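Local atomic coordinates of outer membrane lipoprotein carrier protein LolA (Thermus thermophilus, PDB entry 2YZY), a protein that is of unproven function but, as a LolA-fold protein, probably binds lipid or lipoprotein acyl chains in a hydrophobic cavity. Residues Q114-E122 and M129-S137; A153-V161 and D172-R180. All blocks are in the same frame, centred on the assembly; numbering follows the deposited sequence.

Contact 1: residues Q114-E122 and M129-S137; sequences QVDLRLEGE and MAWKLVGRS. With MPD ((4S)-2-methyl-2,4-pentanediol), chain C.
Leu119 lays its CD1 methyl between two residues of the facing strand, 3.6 Å from CD2 of Leu133 and 3.9 Å from CD1 of Trp131. With CG anti to the backbone N (chi1 173°), its branch swings over the neighbouring strand, and it meets Leu133 at a slant. All three side chains touch Ile11 of helix 7-18, so this apolar face lies under the helix. At the far end CG1 of Val115 packs against the backbone of Gly135, 3.6 Å from its carbonyl carbon, and lies 3.5 Å from Arg136 O.

Arg118 and Val134 form a hydrogen-bonded pair: Val134 N meets Arg118 O nearly straight (170°), while the bond from Arg118 N to Val134 O is more bent. Further along, Glu120 N reaches Lys132 O, and Lys132 N reaches Gly121 O at 2.8 Å.

On the face that Lys132 shares with Val134, Glu120 runs alongside the lysine, both chains extended. Lys132 NZ meets OE1 of Glu120 from the syn side at 2.8 Å, 26° out of the carboxylate plane. The same NZ donates to both hydroxyls of a bound methylpentanediol, probably from the crystallisation liquor, whose O4 donates in turn to OE2 of Glu120.

Glu120 and Gly121 both oppose Lys132, the mark of a classic beta bulge, here set within an antiparallel beta hairpin at the end of the LolA-like sheet.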
# COMPACT_ATOMS: atom_id res chain seq x y z
N GLN A 114 9.90 3.20 9.26
CA GLN A 114 10.45 4.51 9.70
C GLN A 114 9.83 4.95 11.02
O GLN A 114 10.53 5.27 11.98
CB GLN A 114 10.20 5.57 8.63
CG GLN A 114 10.68 6.96 9.01
CD GLN A 114 10.43 7.99 7.92
OE1 GLN A 114 10.75 9.17 8.08
NE2 GLN A 114 9.87 7.55 6.80
N VAL A 115 8.50 4.97 11.06
CA VAL A 115 7.78 5.37 12.26
C VAL A 115 8.12 4.45 13.43
O VAL A 115 8.26 3.24 13.25
CB VAL A 115 6.25 5.33 12.04
CG1 VAL A 115 5.52 5.74 13.31
CG2 VAL A 115 5.87 6.25 10.89
N ASP A 116 8.27 5.03 14.61
CA ASP A 116 8.59 4.26 15.80
C ASP A 116 7.32 3.57 16.28
O ASP A 116 6.68 4.00 17.24
CB ASP A 116 9.13 5.18 16.90
CG ASP A 116 9.59 4.42 18.13
OD1 ASP A 116 8.74 3.77 18.78
OD2 ASP A 116 10.80 4.46 18.44
N LEU A 117 6.94 2.50 15.58
CA LEU A 117 5.73 1.75 15.91
C LEU A 117 5.85 0.93 17.19
O LEU A 117 6.89 0.34 17.47
CB LEU A 117 5.35 0.83 14.75
CG LEU A 117 4.87 1.51 13.47
CD1 LEU A 117 4.65 0.46 12.39
CD2 LEU A 117 3.58 2.27 13.75
N ARG A 118 4.76 0.91 17.95
CA ARG A 118 4.69 0.16 19.20
C ARG A 118 3.34 -0.54 19.25
O ARG A 118 2.33 -0.01 18.76
CB ARG A 118 4.80 1.12 20.39
CG ARG A 118 6.05 1.99 20.39
CD ARG A 118 7.30 1.18 20.69
NE ARG A 118 8.48 2.04 20.76
CZ ARG A 118 8.63 3.05 21.61
NH1 ARG A 118 7.67 3.34 22.48
NH2 ARG A 118 9.74 3.77 21.59
N LEU A 119 3.31 -1.73 19.83
CA LEU A 119 2.06 -2.47 19.95
C LEU A 119 1.23 -1.90 21.09
O LEU A 119 1.66 -1.91 22.25
CB LEU A 119 2.33 -3.95 20.22
CG LEU A 119 1.11 -4.81 20.54
CD1 LEU A 119 0.17 -4.84 19.33
CD2 LEU A 119 1.55 -6.22 20.91
N GLU A 120 0.04 -1.40 20.78
CA GLU A 120 -0.82 -0.85 21.83
C GLU A 120 -1.73 -1.93 22.40
O GLU A 120 -2.02 -1.95 23.59
CB GLU A 120 -1.68 0.29 21.30
CG GLU A 120 -2.41 1.02 22.41
CD GLU A 120 -3.39 2.05 21.90
OE1 GLU A 120 -4.43 1.65 21.34
OE2 GLU A 120 -3.12 3.26 22.06
N GLY A 121 -2.18 -2.84 21.53
CA GLY A 121 -3.05 -3.91 21.97
C GLY A 121 -3.80 -4.50 20.80
O GLY A 121 -3.32 -4.44 19.67
N GLU A 122 -4.96 -5.08 21.06
CA GLU A 122 -5.74 -5.68 19.99
C GLU A 122 -7.13 -5.09 19.92
O GLU A 122 -7.62 -4.48 20.87
CB GLU A 122 -5.82 -7.19 20.17
CG GLU A 122 -6.30 -7.63 21.53
CD GLU A 122 -6.32 -9.13 21.67
OE1 GLU A 122 -5.28 -9.77 21.37
OE2 GLU A 122 -7.36 -9.68 22.09
N MET A 129 -9.98 -10.52 14.81
CA MET A 129 -9.09 -9.89 15.77
C MET A 129 -7.84 -9.37 15.08
O MET A 129 -7.24 -10.05 14.25
CB MET A 129 -8.70 -10.87 16.88
CG MET A 129 -9.84 -11.21 17.83
SD MET A 129 -10.63 -9.74 18.50
CE MET A 129 -9.22 -8.85 19.15
N ALA A 130 -7.44 -8.16 15.44
CA ALA A 130 -6.27 -7.54 14.86
C ALA A 130 -5.44 -6.83 15.91
O ALA A 130 -5.95 -6.46 16.97
CB ALA A 130 -6.69 -6.55 13.78
N TRP A 131 -4.16 -6.65 15.61
CA TRP A 131 -3.26 -5.93 16.50
C TRP A 131 -3.30 -4.47 16.07
O TRP A 131 -3.33 -4.17 14.88
CB TRP A 131 -1.82 -6.42 16.33
CG TRP A 131 -1.53 -7.77 16.89
CD1 TRP A 131 -1.59 -8.14 18.21
CD2 TRP A 131 -1.08 -8.91 16.17
NE1 TRP A 131 -1.19 -9.45 18.34
CE2 TRP A 131 -0.87 -9.95 17.11
CE3 TRP A 131 -0.82 -9.17 14.81
CZ2 TRP A 131 -0.42 -11.22 16.74
CZ3 TRP A 131 -0.37 -10.44 14.44
CH2 TRP A 131 -0.18 -11.44 15.41
N LYS A 132 -3.32 -3.57 17.04
CA LYS A 132 -3.31 -2.14 16.74
C LYS A 132 -1.93 -1.61 17.11
O LYS A 132 -1.55 -1.61 18.29
CB LYS A 132 -4.37 -1.38 17.56
CG LYS A 132 -4.32 0.14 17.34
CD LYS A 132 -5.21 0.89 18.32
CE LYS A 132 -5.10 2.40 18.13
NZ LYS A 132 -5.65 3.15 19.30
N LEU A 133 -1.17 -1.19 16.11
CA LEU A 133 0.16 -0.64 16.35
C LEU A 133 0.06 0.87 16.25
O LEU A 133 -0.69 1.40 15.43
CB LEU A 133 1.16 -1.16 15.31
CG LEU A 133 1.31 -2.67 15.13
CD1 LEU A 133 2.38 -2.94 14.07
CD2 LEU A 133 1.70 -3.32 16.45
N VAL A 134 0.80 1.57 17.11
CA VAL A 134 0.78 3.02 17.10
C VAL A 134 2.20 3.56 17.14
O VAL A 134 3.10 2.94 17.69
CB VAL A 134 -0.02 3.57 18.31
CG1 VAL A 134 -1.47 3.15 18.20
CG2 VAL A 134 0.57 3.05 19.61
N GLY A 135 2.40 4.73 16.53
CA GLY A 135 3.72 5.32 16.51
C GLY A 135 3.69 6.81 16.22
O GLY A 135 2.84 7.29 15.48
N ARG A 136 4.63 7.54 16.81
CA ARG A 136 4.72 8.98 16.61
C ARG A 136 5.67 9.29 15.47
O ARG A 136 6.59 8.51 15.19
CB ARG A 136 5.21 9.65 17.89
CG ARG A 136 5.10 11.17 17.88
CD ARG A 136 5.65 11.79 19.16
NE ARG A 136 5.01 11.27 20.37
CZ ARG A 136 5.37 10.14 20.98
NH1 ARG A 136 6.37 9.41 20.51
NH2 ARG A 136 4.72 9.75 22.07
N SER A 137 5.45 10.42 14.80
CA SER A 137 6.28 10.85 13.68
C SER A 137 6.21 9.88 12.51
O SER A 137 5.92 10.35 11.39
CB SER A 137 7.74 11.00 14.14
OG SER A 137 7.86 12.02 15.11
C1 MPD C . -4.79 8.13 18.85
C2 MPD C . -3.95 6.85 18.94
O2 MPD C . -4.74 5.73 18.51
CM MPD C . -2.72 6.98 18.05
C3 MPD C . -3.51 6.62 20.39
C4 MPD C . -4.43 6.41 21.60
O4 MPD C . -5.05 5.12 21.52
C5 MPD C . -3.61 6.50 22.88

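Contact 2: residues A153-V161 and D172-R180; sequences ADPRPLRFV and DLKVVEFKR
The guanidinium of Arg156 lies flat on the ring of Phe178, the planes only 5° apart and the centres separated by 4.3 Å. Over the middle of that ring face sits CD of Arg156, 3.6 Å from the centroid in a CH-pi contact, while CB of Phe178 comes beneath the guanidinium toward its rim. At the guanidinium edge, in plane, are OD2 of Asp154, a long salt-bridge partner, and a water that accepts from NH1 and donates to Val175 O. Arg156 CG is wedged between the backbone N and carbonyl carbon (chi1 66°), and from there the extended chain reaches across to the aromatic ring.

NH1 of Arg180 lies at the edge of the Phe178 ring. This arginine grips Asp154 end-on: NH2 bonds to OD1 at 2.9 Å and NH1 to OD2 at 3.2 Å, with the carboxylate and guanidinium planes turned 45° apart. Asn18, at the end of helix 7-18, bonds to OD1 of Asp154 through its side chain and to Arg180 NH2 through its carbonyl, tying the pair to the helix.

These side chains bridge the splayed end of an antiparallel beta hairpin, strands 156-163 and 169-180, in the curved sheet of the LolA-like fold. Nearer the turn Phe160 and Leu173 pair regularly, exchanging two hydrogen bonds. Toward the splayed end the ladder gives out: Val175 N still bonds to Leu158 O at 2.8 Å, from above the carbonyl plane, but a water spans Leu158 O and Val175 O.

On the face of Arg159 and Lys174, a second arginine takes hold of an aspartate, this time side-on. NE and NH2 of Arg159 donate almost straight to OD1 and OD2 of Asp172, the latter at 2.8 Å, with the two flat groups nearly coplanar; CG of Lys174 packs alongside CG of Arg159.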
# COMPACT_ATOMS: atom_id res chain seq x y z
N ALA A 153 -4.93 -13.65 12.75
CA ALA A 153 -5.02 -15.00 12.20
C ALA A 153 -4.18 -15.23 10.94
O ALA A 153 -3.64 -16.31 10.73
CB ALA A 153 -6.47 -15.34 11.92
N ASP A 154 -4.10 -14.21 10.09
CA ASP A 154 -3.33 -14.28 8.85
C ASP A 154 -2.63 -12.93 8.74
O ASP A 154 -3.10 -12.04 8.03
CB ASP A 154 -4.28 -14.52 7.67
CG ASP A 154 -3.55 -14.63 6.34
OD1 ASP A 154 -2.44 -15.19 6.31
OD2 ASP A 154 -4.10 -14.16 5.32
N PRO A 155 -1.51 -12.77 9.45
CA PRO A 155 -0.70 -11.55 9.50
C PRO A 155 -0.55 -10.76 8.20
O PRO A 155 0.23 -11.13 7.32
CB PRO A 155 0.64 -12.04 10.03
CG PRO A 155 0.22 -13.11 10.98
CD PRO A 155 -0.83 -13.86 10.18
N ARG A 156 -1.30 -9.66 8.11
CA ARG A 156 -1.27 -8.78 6.96
C ARG A 156 -1.95 -7.48 7.37
O ARG A 156 -2.79 -7.46 8.28
CB ARG A 156 -1.99 -9.41 5.76
CG ARG A 156 -3.49 -9.62 5.93
CD ARG A 156 -4.03 -10.49 4.80
NE ARG A 156 -5.48 -10.68 4.87
CZ ARG A 156 -6.38 -9.75 4.58
NH1 ARG A 156 -6.00 -8.55 4.19
NH2 ARG A 156 -7.67 -10.03 4.69
N PRO A 157 -1.60 -6.36 6.72
CA PRO A 157 -2.18 -5.06 7.04
C PRO A 157 -3.65 -4.95 6.64
O PRO A 157 -4.06 -5.43 5.59
CB PRO A 157 -1.31 -4.07 6.26
CG PRO A 157 -0.05 -4.84 5.97
CD PRO A 157 -0.55 -6.22 5.69
N LEU A 158 -4.43 -4.30 7.50
CA LEU A 158 -5.85 -4.12 7.21
C LEU A 158 -6.21 -2.65 7.11
O LEU A 158 -7.17 -2.29 6.42
CB LEU A 158 -6.71 -4.74 8.32
CG LEU A 158 -6.72 -6.26 8.47
CD1 LEU A 158 -7.57 -6.64 9.67
CD2 LEU A 158 -7.27 -6.89 7.20
N ARG A 159 -5.45 -1.80 7.79
CA ARG A 159 -5.77 -0.38 7.80
C ARG A 159 -4.61 0.50 8.26
O ARG A 159 -3.86 0.13 9.16
CB ARG A 159 -6.97 -0.18 8.74
CG ARG A 159 -7.57 1.21 8.77
CD ARG A 159 -8.68 1.25 9.81
NE ARG A 159 -9.45 2.49 9.77
CZ ARG A 159 -10.43 2.77 10.63
NH1 ARG A 159 -10.75 1.90 11.58
NH2 ARG A 159 -11.09 3.91 10.53
N PHE A 160 -4.47 1.65 7.61
CA PHE A 160 -3.43 2.63 7.94
C PHE A 160 -4.13 3.95 8.22
O PHE A 160 -4.92 4.41 7.40
CB PHE A 160 -2.47 2.84 6.76
CG PHE A 160 -1.75 1.59 6.31
CD1 PHE A 160 -0.40 1.42 6.59
CD2 PHE A 160 -2.42 0.62 5.56
CE1 PHE A 160 0.28 0.29 6.14
CE2 PHE A 160 -1.74 -0.51 5.10
CZ PHE A 160 -0.39 -0.68 5.39
N VAL A 161 -3.85 4.55 9.37
CA VAL A 161 -4.47 5.82 9.73
C VAL A 161 -3.40 6.82 10.12
O VAL A 161 -2.61 6.57 11.03
CB VAL A 161 -5.45 5.67 10.92
CG1 VAL A 161 -6.16 6.99 11.17
CG2 VAL A 161 -6.46 4.57 10.64
N ASP A 172 -7.03 7.76 5.87
CA ASP A 172 -7.53 6.52 6.47
C ASP A 172 -7.70 5.56 5.31
O ASP A 172 -8.67 5.65 4.56
CB ASP A 172 -8.87 6.79 7.16
CG ASP A 172 -9.43 5.57 7.87
OD1 ASP A 172 -8.85 4.48 7.75
OD2 ASP A 172 -10.47 5.72 8.55
N LEU A 173 -6.75 4.65 5.15
CA LEU A 173 -6.78 3.69 4.06
C LEU A 173 -6.97 2.27 4.55
O LEU A 173 -6.23 1.79 5.40
CB LEU A 173 -5.48 3.80 3.25
CG LEU A 173 -5.24 5.18 2.62
CD1 LEU A 173 -3.88 5.20 1.96
CD2 LEU A 173 -6.34 5.49 1.62
N LYS A 174 -7.97 1.59 3.99
CA LYS A 174 -8.28 0.23 4.39
C LYS A 174 -7.99 -0.76 3.27
O LYS A 174 -8.16 -0.45 2.09
CB LYS A 174 -9.75 0.13 4.79
CG LYS A 174 -10.15 1.09 5.90
CD LYS A 174 -11.64 0.97 6.23
CE LYS A 174 -11.99 -0.41 6.77
NZ LYS A 174 -13.42 -0.50 7.17
N VAL A 175 -7.54 -1.95 3.65
CA VAL A 175 -7.31 -3.01 2.67
C VAL A 175 -8.64 -3.76 2.72
O VAL A 175 -8.84 -4.61 3.59
CB VAL A 175 -6.15 -3.93 3.09
CG1 VAL A 175 -5.94 -5.02 2.04
CG2 VAL A 175 -4.88 -3.12 3.25
N VAL A 176 -9.54 -3.43 1.79
CA VAL A 176 -10.88 -4.02 1.77
C VAL A 176 -11.04 -5.37 1.09
O VAL A 176 -12.04 -6.05 1.30
CB VAL A 176 -11.90 -3.03 1.18
CG1 VAL A 176 -11.98 -1.79 2.06
CG2 VAL A 176 -11.49 -2.64 -0.23
N GLU A 177 -10.08 -5.75 0.25
CA GLU A 177 -10.10 -7.04 -0.43
C GLU A 177 -8.66 -7.52 -0.50
O GLU A 177 -7.75 -6.71 -0.62
CB GLU A 177 -10.68 -6.93 -1.85
CG GLU A 177 -12.13 -6.45 -1.89
CD GLU A 177 -12.71 -6.41 -3.29
OE1 GLU A 177 -12.04 -5.90 -4.21
OE2 GLU A 177 -13.85 -6.87 -3.47
N PHE A 178 -8.47 -8.83 -0.40
CA PHE A 178 -7.14 -9.42 -0.42
C PHE A 178 -7.22 -10.84 -0.95
O PHE A 178 -8.19 -11.56 -0.69
CB PHE A 178 -6.56 -9.47 1.00
CG PHE A 178 -5.24 -10.19 1.10
CD1 PHE A 178 -4.05 -9.53 0.83
CD2 PHE A 178 -5.19 -11.54 1.46
CE1 PHE A 178 -2.82 -10.20 0.91
CE2 PHE A 178 -3.98 -12.22 1.54
CZ PHE A 178 -2.79 -11.54 1.27
N LYS A 179 -6.20 -11.25 -1.69
CA LYS A 179 -6.16 -12.58 -2.26
C LYS A 179 -4.75 -13.01 -2.60
O LYS A 179 -3.98 -12.24 -3.17
CB LYS A 179 -7.02 -12.61 -3.53
CG LYS A 179 -6.80 -13.82 -4.43
CD LYS A 179 -7.55 -13.65 -5.75
CE LYS A 179 -7.25 -14.79 -6.71
NZ LYS A 179 -7.62 -16.11 -6.14
N ARG A 180 -4.38 -14.23 -2.21
CA ARG A 180 -3.07 -14.75 -2.56
C ARG A 180 -3.27 -15.28 -3.97
O ARG A 180 -4.33 -15.83 -4.29
CB ARG A 180 -2.64 -15.87 -1.61
CG ARG A 180 -2.20 -15.37 -0.24
CD ARG A 180 -1.40 -16.43 0.50
NE ARG A 180 -0.79 -15.89 1.72
CZ ARG A 180 -1.48 -15.51 2.80
NH1 ARG A 180 -2.80 -15.62 2.82
NH2 ARG A 180 -0.84 -15.03 3.85
O HOH W 1 -8.56 -7.38 3.36
O HOH W 2 -9.93 -3.29 6.15

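Contact 1 is complete by residue 137, ahead of the first residue of contact 2, and their centres lie about 15 Å apart. Each belongs to a beta hairpin, and strand 145-151 sits between them, pairing with 128-136 on one flank and with 156-163 on the other. The run 116-125, 128-136, 145-151, 156-163, 169-180 is thus an antiparallel meander, each strand pairing with the next in the chain. Direct packing joins them where CB of Ala130 meets CD1 of Leu158 at 4.2 Å. Helix 7-18 touches both hairpins, through Ile11 in contact 1 and through Val15 and Asn18 in contact 2, consistent with a LolA-like sheet curving around its helical lid.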